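Local coordinates for protein endo-1,4-beta-xylanase (Pseudoalteromonas haloplanktis, PDB 1H12) that hydrolyses internal beta-1,4 linkages of xylan as a cold-adapted family 8 glycoside hydrolase, and probably acts on related beta-glucans as well, at residues Q187-F191 / S202-P206; T199-Y203 / D281-V285. All coordinates share one frame. Residues are numbered along the deposited sequence.

Interaction 1. Residues Q187-F191 / S202-P206; sequences QIIRF and SYHIP
Residues 187-191 leave a left-handed Gln187 (phi/psi 68/20) and extend through strand 188-189, Phe191 turning back to -74/-39. Facing them, 202-206 runs from a 3-10 turn ending at Tyr203 to Ile205, the N-cap of helix 206-215. The backbones come nearest at Ile189 and Tyr203, whose CA atoms lie 7.0 Å apart, so side chains fill the gap. Ile189 (chi1 t, chi2 p) points toward 202-206: its CG2 sits 3.7 Å from Tyr203 CB and makes a CH-pi contact over the His204 ring, 4.0 Å from the centroid. Ile188 CG2 meets the edge of that imidazole, 3.7 Å from His204 CE1; His204 ND1 is hydrogen-bonded to Ser232 OG of helix 219-243. Tyr203 (chi1 m) reaches past Arg190, its CD2 edge 3.7 Å from Arg190 O, to Phe191, where CE2 lies 4.2 Å from Phe191 CD1. A water donates to both Tyr203 OH (2.7 Å) and Phe191 O (2.9 Å). Side-chain packing and this water join hairpin 184-185/188-189 to the loop before helix 206-215 in the (alpha/alpha)6 barrel.

Interaction 2. Residues T199-Y203 / D281-V285; sequences TDPSY and DAWRV
Within the (alpha/alpha)6 barrel of this family 8 enzyme, a 3-10 turn, 201-203, meets the start of helix 283-296, illustrating how loops can bring residues far apart in sequence together. Asp200 is extended (-125/109) before the turn, which is closed by Tyr203 N to Asp200 O at 2.8 Å. The nearest CA atoms are those of Ser202 and Val285, 4.7 Å apart. Asp200 (chi1 t) turns OD1 back, accepting Ser202 OG at 2.8 Å and, weakly, Ser202 N at 3.2 Å, which lends Asx-turn character; its OD2 lies 2.5 Å from Asp281 OD2. Ser202 CB lies 3.1 Å from Asp281 O, and chi1 p swings OG to Asp200 OD1 and within 3.6 Å of Asp281 CB. Asp281 (chi1 m) receives Arg284, whose m, t, m side chain folds back so that NH1 forms a salt bridge to Asp281 OD1 at 3.2 Å; Asp144, Glu78 and Tyr381 also bind this guanidinium. Val285 (chi1 t) sets CG2 3.8 Å from Pro201 CB. Two waters join the segments: one donates to Ser202 O (2.7 Å) and accepts from Arg284 NE (2.9 Å); the other donates to Asp281 OD2 at 2.8 Å and accepts from Tyr203 OH at 2.6 Å.

Overall arrangement
Interactions 1 and 2 lie with their centres 8 Å apart and share Ser202 and Tyr203, so one loop serves both. Along the chain the order is 187-191, then the loop 199-205 leading into helix 206-215, and, some 75 residues later, 281-285. Thr199 ties the two together: its OG1 lies 2.7 Å from Ile189 O and 2.9 Å from His204 NE2, both probable hydrogen bonds. Tyr203 also rests on helix 143-160. The contrast is instructive: a mostly apolar contact on the hairpin side of the loop gives way to a polar, charged one toward helix 283-296, where the side chain of Arg284 is about 13 Å from the bound xylose.

Interaction 1. Residues Q187-F191 / S202-P206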
ATOM      1  N   GLN A 187       9.778  16.534  -5.552  1.00 11.45           N
ATOM      2  CA  GLN A 187       8.365  16.293  -5.281  1.00 10.75           C
ATOM      3  C   GLN A 187       7.870  14.932  -5.781  1.00  9.04           C
ATOM      4  O   GLN A 187       6.688  14.764  -5.886  1.00 10.36           O
ATOM      5  CB  GLN A 187       7.508  17.444  -5.772  1.00 10.90           C
ATOM      6  CG  GLN A 187       7.767  18.748  -4.996  1.00 12.90           C
ATOM      7  CD  GLN A 187       6.994  19.916  -5.484  1.00 13.22           C
ATOM      8  OE1 GLN A 187       6.955  20.117  -6.703  1.00 17.22           O
ATOM      9  NE2 GLN A 187       6.223  20.560  -4.649  1.00 12.63           N
ATOM     10  N   ILE A 188       8.786  14.003  -5.999  1.00  8.88           N
ATOM     11  CA  ILE A 188       8.467  12.623  -6.321  1.00  8.49           C
ATOM     12  C   ILE A 188       9.076  11.730  -5.241  1.00  8.41           C
ATOM     13  O   ILE A 188      10.269  11.815  -4.911  1.00  8.53           O
ATOM     14  CB  ILE A 188       8.999  12.220  -7.692  1.00  9.67           C
ATOM     15  CG1 ILE A 188       8.214  13.024  -8.782  1.00 14.79           C
ATOM     16  CG2 ILE A 188       8.794  10.743  -7.930  1.00 10.81           C
ATOM     17  CD1 ILE A 188       8.709  12.862 -10.111  1.00 20.83           C
ATOM     18  N   ILE A 189       8.252  10.822  -4.710  1.00  7.91           N
ATOM     19  CA  ILE A 189       8.723   9.911  -3.666  1.00  7.90           C
ATOM     20  C   ILE A 189       9.914   9.108  -4.129  1.00  7.55           C
ATOM     21  O   ILE A 189       9.944   8.548  -5.224  1.00  8.02           O
ATOM     22  CB  ILE A 189       7.540   9.040  -3.182  1.00  7.52           C
ATOM     23  CG1 ILE A 189       7.859   8.314  -1.886  1.00  8.18           C
ATOM     24  CG2 ILE A 189       7.045   8.096  -4.251  1.00  8.17           C
ATOM     25  CD1 ILE A 189       7.895   9.169  -0.651  1.00  9.31           C
ATOM     26  N   ARG A 190      10.922   9.037  -3.269  1.00  7.94           N
ATOM     27  CA  ARG A 190      12.116   8.276  -3.547  1.00  8.19           C
ATOM     28  C   ARG A 190      11.895   6.776  -3.279  1.00  8.16           C
ATOM     29  O   ARG A 190      11.198   6.374  -2.376  1.00  8.71           O
ATOM     30  CB  ARG A 190      13.242   8.750  -2.626  1.00  8.78           C
ATOM     31  CG  ARG A 190      13.835  10.085  -3.022  1.00  9.58           C
ATOM     32  CD  ARG A 190      14.882  10.534  -2.021  1.00 10.56           C
ATOM     33  NE  ARG A 190      15.661  11.687  -2.449  1.00 11.63           N
ATOM     34  CZ  ARG A 190      16.673  11.655  -3.283  1.00 11.82           C
ATOM     35  NH1 ARG A 190      17.129  10.521  -3.770  1.00 12.14           N
ATOM     36  NH2 ARG A 190      17.254  12.776  -3.676  1.00 14.26           N
ATOM     37  N   PHE A 191      12.625   5.974  -4.085  1.00  8.00           N
ATOM     38  CA  PHE A 191      12.919   4.626  -3.664  1.00  8.22           C
ATOM     39  C   PHE A 191      13.964   4.585  -2.571  1.00  8.59           C
ATOM     40  O   PHE A 191      13.863   3.782  -1.639  1.00  8.95           O
ATOM     41  CB  PHE A 191      13.360   3.780  -4.868  1.00  8.70           C
ATOM     42  CG  PHE A 191      13.647   2.351  -4.479  1.00  9.30           C
ATOM     43  CD1 PHE A 191      12.639   1.483  -4.197  1.00  9.49           C
ATOM     44  CD2 PHE A 191      14.959   1.899  -4.415  1.00 12.34           C
ATOM     45  CE1 PHE A 191      12.910   0.181  -3.866  1.00 11.76           C
ATOM     46  CE2 PHE A 191      15.230   0.614  -4.039  1.00 14.92           C
ATOM     47  CZ  PHE A 191      14.208  -0.244  -3.802  1.00 13.80           C
ATOM     48  N   SER A 202       4.724   1.748  -7.216  1.00  6.74           N
ATOM     49  CA  SER A 202       3.804   1.324  -6.144  1.00  7.29           C
ATOM     50  C   SER A 202       3.740   2.281  -4.960  1.00  6.35           C
ATOM     51  O   SER A 202       2.823   2.191  -4.163  1.00  7.14           O
ATOM     52  CB  SER A 202       4.179  -0.070  -5.619  1.00  7.70           C
ATOM     53  OG  SER A 202       5.269  -0.029  -4.733  1.00  8.36           O
ATOM     54  N   TYR A 203       4.710   3.180  -4.840  1.00  6.55           N
ATOM     55  CA  TYR A 203       4.718   4.143  -3.769  1.00  6.79           C
ATOM     56  C   TYR A 203       3.833   5.354  -4.040  1.00  7.33           C
ATOM     57  O   TYR A 203       3.613   6.195  -3.173  1.00  8.03           O
ATOM     58  CB  TYR A 203       6.120   4.638  -3.480  1.00  7.55           C
ATOM     59  CG  TYR A 203       7.131   3.622  -2.994  1.00  7.52           C
ATOM     60  CD1 TYR A 203       6.824   2.258  -2.823  1.00  7.39           C
ATOM     61  CD2 TYR A 203       8.419   4.024  -2.677  1.00  7.97           C
ATOM     62  CE1 TYR A 203       7.776   1.379  -2.357  1.00  7.70           C
ATOM     63  CE2 TYR A 203       9.374   3.141  -2.228  1.00  8.48           C
ATOM     64  CZ  TYR A 203       9.054   1.810  -2.047  1.00  8.07           C
ATOM     65  OH  TYR A 203      10.006   0.937  -1.545  1.00  9.81           O
ATOM     66  N   HIS A 204       3.346   5.486  -5.283  1.00  7.45           N
ATOM     67  CA  HIS A 204       2.550   6.652  -5.723  1.00  7.18           C
ATOM     68  C   HIS A 204       1.080   6.440  -5.406  1.00  7.46           C
ATOM     69  O   HIS A 204       0.399   5.635  -6.049  1.00  7.94           O
ATOM     70  CB  HIS A 204       2.760   6.849  -7.202  1.00  7.28           C
ATOM     71  CG  HIS A 204       4.086   7.443  -7.508  1.00  7.32           C
ATOM     72  ND1 HIS A 204       4.201   8.781  -7.755  1.00  8.22           N
ATOM     73  CD2 HIS A 204       5.336   6.914  -7.496  1.00  7.88           C
ATOM     74  CE1 HIS A 204       5.488   9.038  -7.911  1.00  8.94           C
ATOM     75  NE2 HIS A 204       6.213   7.924  -7.758  1.00  8.52           N
ATOM     76  N   ILE A 205       0.581   7.231  -4.433  1.00  7.71           N
ATOM     77  CA  ILE A 205      -0.831   7.173  -4.048  1.00  7.75           C
ATOM     78  C   ILE A 205      -1.319   8.599  -4.105  1.00  7.61           C
ATOM     79  O   ILE A 205      -1.325   9.313  -3.088  1.00  7.75           O
ATOM     80  CB  ILE A 205      -1.041   6.508  -2.703  1.00  8.63           C
ATOM     81  CG1 ILE A 205      -0.245   5.197  -2.631  1.00 10.86           C
ATOM     82  CG2 ILE A 205      -2.522   6.297  -2.473  1.00 10.11           C
ATOM     83  CD1 ILE A 205      -0.178   4.601  -1.341  1.00 16.77           C
ATOM     84  N   PRO A 206      -1.732   9.093  -5.276  1.00  7.94           N
ATOM     85  CA  PRO A 206      -1.916  10.537  -5.422  1.00  7.90           C
ATOM     86  C   PRO A 206      -2.939  11.129  -4.446  1.00  7.68           C
ATOM     87  O   PRO A 206      -2.709  12.191  -3.887  1.00  8.20           O
ATOM     88  CB  PRO A 206      -2.301  10.710  -6.888  1.00  8.22           C
ATOM     89  CG  PRO A 206      -1.606   9.558  -7.565  1.00  9.07           C
ATOM     90  CD  PRO A 206      -1.734   8.397  -6.586  1.00  8.52           C
TER
HETATM   91  O   HOH W   1      12.554   1.393  -0.761  1.00 12.75           O

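Interaction 2. Residues T199-Y203 / D281-V285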
ATOM      1  N   THR A 199      12.239   6.181  -8.651  1.00  8.22           N
ATOM      2  CA  THR A 199      11.037   6.008  -7.876  1.00  7.76           C
ATOM      3  C   THR A 199      10.545   4.564  -8.051  1.00  7.77           C
ATOM      4  O   THR A 199      11.084   3.793  -8.831  1.00  8.47           O
ATOM      5  CB  THR A 199      10.000   7.071  -8.204  1.00  8.00           C
ATOM      6  OG1 THR A 199       8.938   7.081  -7.240  1.00  8.46           O
ATOM      7  CG2 THR A 199       9.379   6.888  -9.581  1.00  9.54           C
ATOM      8  N   ASP A 200       9.538   4.219  -7.269  1.00  7.96           N
ATOM      9  CA  ASP A 200       8.892   2.894  -7.284  1.00  7.48           C
ATOM     10  C   ASP A 200       7.441   3.188  -7.516  1.00  6.68           C
ATOM     11  O   ASP A 200       6.802   3.803  -6.653  1.00  7.36           O
ATOM     12  CB  ASP A 200       9.189   2.212  -5.959  1.00  7.60           C
ATOM     13  CG  ASP A 200       8.605   0.847  -5.790  1.00  7.56           C
ATOM     14  OD1 ASP A 200       7.515   0.560  -6.251  1.00  7.98           O
ATOM     15  OD2 ASP A 200       9.326   0.005  -5.104  1.00  8.33           O
ATOM     16  N   PRO A 201       6.889   2.875  -8.686  1.00  7.01           N
ATOM     17  CA  PRO A 201       5.488   3.206  -8.975  1.00  7.31           C
ATOM     18  C   PRO A 201       4.535   2.871  -7.873  1.00  6.85           C
ATOM     19  O   PRO A 201       3.590   3.621  -7.647  1.00  7.49           O
ATOM     20  CB  PRO A 201       5.241   2.506 -10.317  1.00  7.38           C
ATOM     21  CG  PRO A 201       6.589   2.606 -11.011  1.00  8.28           C
ATOM     22  CD  PRO A 201       7.589   2.341  -9.884  1.00  7.52           C
ATOM     23  N   SER A 202       4.724   1.748  -7.216  1.00  6.74           N
ATOM     24  CA  SER A 202       3.804   1.324  -6.144  1.00  7.29           C
ATOM     25  C   SER A 202       3.740   2.281  -4.960  1.00  6.35           C
ATOM     26  O   SER A 202       2.823   2.191  -4.163  1.00  7.14           O
ATOM     27  CB  SER A 202       4.179  -0.070  -5.619  1.00  7.70           C
ATOM     28  OG  SER A 202       5.269  -0.029  -4.733  1.00  8.36           O
ATOM     29  N   TYR A 203       4.710   3.180  -4.840  1.00  6.55           N
ATOM     30  CA  TYR A 203       4.718   4.143  -3.769  1.00  6.79           C
ATOM     31  C   TYR A 203       3.833   5.354  -4.040  1.00  7.33           C
ATOM     32  O   TYR A 203       3.613   6.195  -3.173  1.00  8.03           O
ATOM     33  CB  TYR A 203       6.120   4.638  -3.480  1.00  7.55           C
ATOM     34  CG  TYR A 203       7.131   3.622  -2.994  1.00  7.52           C
ATOM     35  CD1 TYR A 203       6.824   2.258  -2.823  1.00  7.39           C
ATOM     36  CD2 TYR A 203       8.419   4.024  -2.677  1.00  7.97           C
ATOM     37  CE1 TYR A 203       7.776   1.379  -2.357  1.00  7.70           C
ATOM     38  CE2 TYR A 203       9.374   3.141  -2.228  1.00  8.48           C
ATOM     39  CZ  TYR A 203       9.054   1.810  -2.047  1.00  8.07           C
ATOM     40  OH  TYR A 203      10.006   0.937  -1.545  1.00  9.81           O
ATOM     41  N   ASP A 281       5.967  -5.514  -5.516  1.00  8.40           N
ATOM     42  CA  ASP A 281       5.643  -4.115  -5.374  1.00  7.85           C
ATOM     43  C   ASP A 281       4.650  -3.683  -6.466  1.00  7.86           C
ATOM     44  O   ASP A 281       3.646  -3.033  -6.195  1.00  7.98           O
ATOM     45  CB  ASP A 281       6.870  -3.211  -5.438  1.00  7.90           C
ATOM     46  CG  ASP A 281       7.547  -2.964  -4.127  1.00 11.99           C
ATOM     47  OD1 ASP A 281       7.112  -3.584  -3.090  1.00 16.81           O
ATOM     48  OD2 ASP A 281       8.472  -2.143  -4.038  1.00 10.69           O
ATOM     49  N   ALA A 282       4.970  -4.046  -7.706  1.00  7.55           N
ATOM     50  CA  ALA A 282       4.174  -3.614  -8.841  1.00  7.33           C
ATOM     51  C   ALA A 282       2.742  -4.025  -8.751  1.00  7.14           C
ATOM     52  O   ALA A 282       1.867  -3.347  -9.306  1.00  7.46           O
ATOM     53  CB  ALA A 282       4.813  -4.056 -10.135  1.00  7.80           C
ATOM     54  N   TRP A 283       2.431  -5.124  -8.071  1.00  7.22           N
ATOM     55  CA  TRP A 283       1.056  -5.541  -7.861  1.00  7.80           C
ATOM     56  C   TRP A 283       0.187  -4.381  -7.381  1.00  7.52           C
ATOM     57  O   TRP A 283      -0.996  -4.314  -7.709  1.00  8.14           O
ATOM     58  CB  TRP A 283       0.892  -6.618  -6.804  1.00  8.44           C
ATOM     59  CG  TRP A 283       1.479  -7.978  -7.060  1.00  7.60           C
ATOM     60  CD1 TRP A 283       2.127  -8.454  -8.172  1.00  8.04           C
ATOM     61  CD2 TRP A 283       1.469  -9.048  -6.117  1.00  8.24           C
ATOM     62  NE1 TRP A 283       2.501  -9.746  -7.956  1.00  8.46           N
ATOM     63  CE2 TRP A 283       2.120 -10.122  -6.694  1.00  8.44           C
ATOM     64  CE3 TRP A 283       0.953  -9.190  -4.824  1.00  9.10           C
ATOM     65  CZ2 TRP A 283       2.282 -11.305  -6.004  1.00 11.59           C
ATOM     66  CZ3 TRP A 283       1.097 -10.341  -4.158  1.00 11.10           C
ATOM     67  CH2 TRP A 283       1.776 -11.385  -4.729  1.00 12.22           C
ATOM     68  N   ARG A 284       0.763  -3.549  -6.510  1.00  6.96           N
ATOM     69  CA  ARG A 284      -0.026  -2.529  -5.845  1.00  7.27           C
ATOM     70  C   ARG A 284      -0.341  -1.332  -6.724  1.00  7.28           C
ATOM     71  O   ARG A 284      -1.179  -0.525  -6.337  1.00  7.89           O
ATOM     72  CB  ARG A 284       0.718  -2.037  -4.564  1.00  8.18           C
ATOM     73  CG  ARG A 284       0.963  -3.137  -3.558  1.00  8.90           C
ATOM     74  CD  ARG A 284       1.386  -2.615  -2.203  1.00  8.93           C
ATOM     75  NE  ARG A 284       2.632  -1.853  -2.132  1.00  8.34           N
ATOM     76  CZ  ARG A 284       3.833  -2.381  -1.991  1.00  7.89           C
ATOM     77  NH1 ARG A 284       4.022  -3.666  -2.108  1.00  9.72           N
ATOM     78  NH2 ARG A 284       4.835  -1.621  -1.700  1.00  9.28           N
ATOM     79  N   VAL A 285       0.321  -1.198  -7.853  1.00  6.98           N
ATOM     80  CA  VAL A 285       0.122  -0.009  -8.671  1.00  7.37           C
ATOM     81  C   VAL A 285      -1.325   0.136  -9.110  1.00  7.44           C
ATOM     82  O   VAL A 285      -1.925   1.196  -8.892  1.00  7.86           O
ATOM     83  CB  VAL A 285       1.079   0.043  -9.852  1.00  7.31           C
ATOM     84  CG1 VAL A 285       0.808   1.261 -10.704  1.00  8.52           C
ATOM     85  CG2 VAL A 285       2.535   0.032  -9.407  1.00  7.99           C
TER
HETATM   86  O   HOH W   2       2.334   1.033  -1.755  1.00  8.91           O
HETATM   87  O   HOH W   3       9.193  -1.543  -1.412  1.00 14.64           O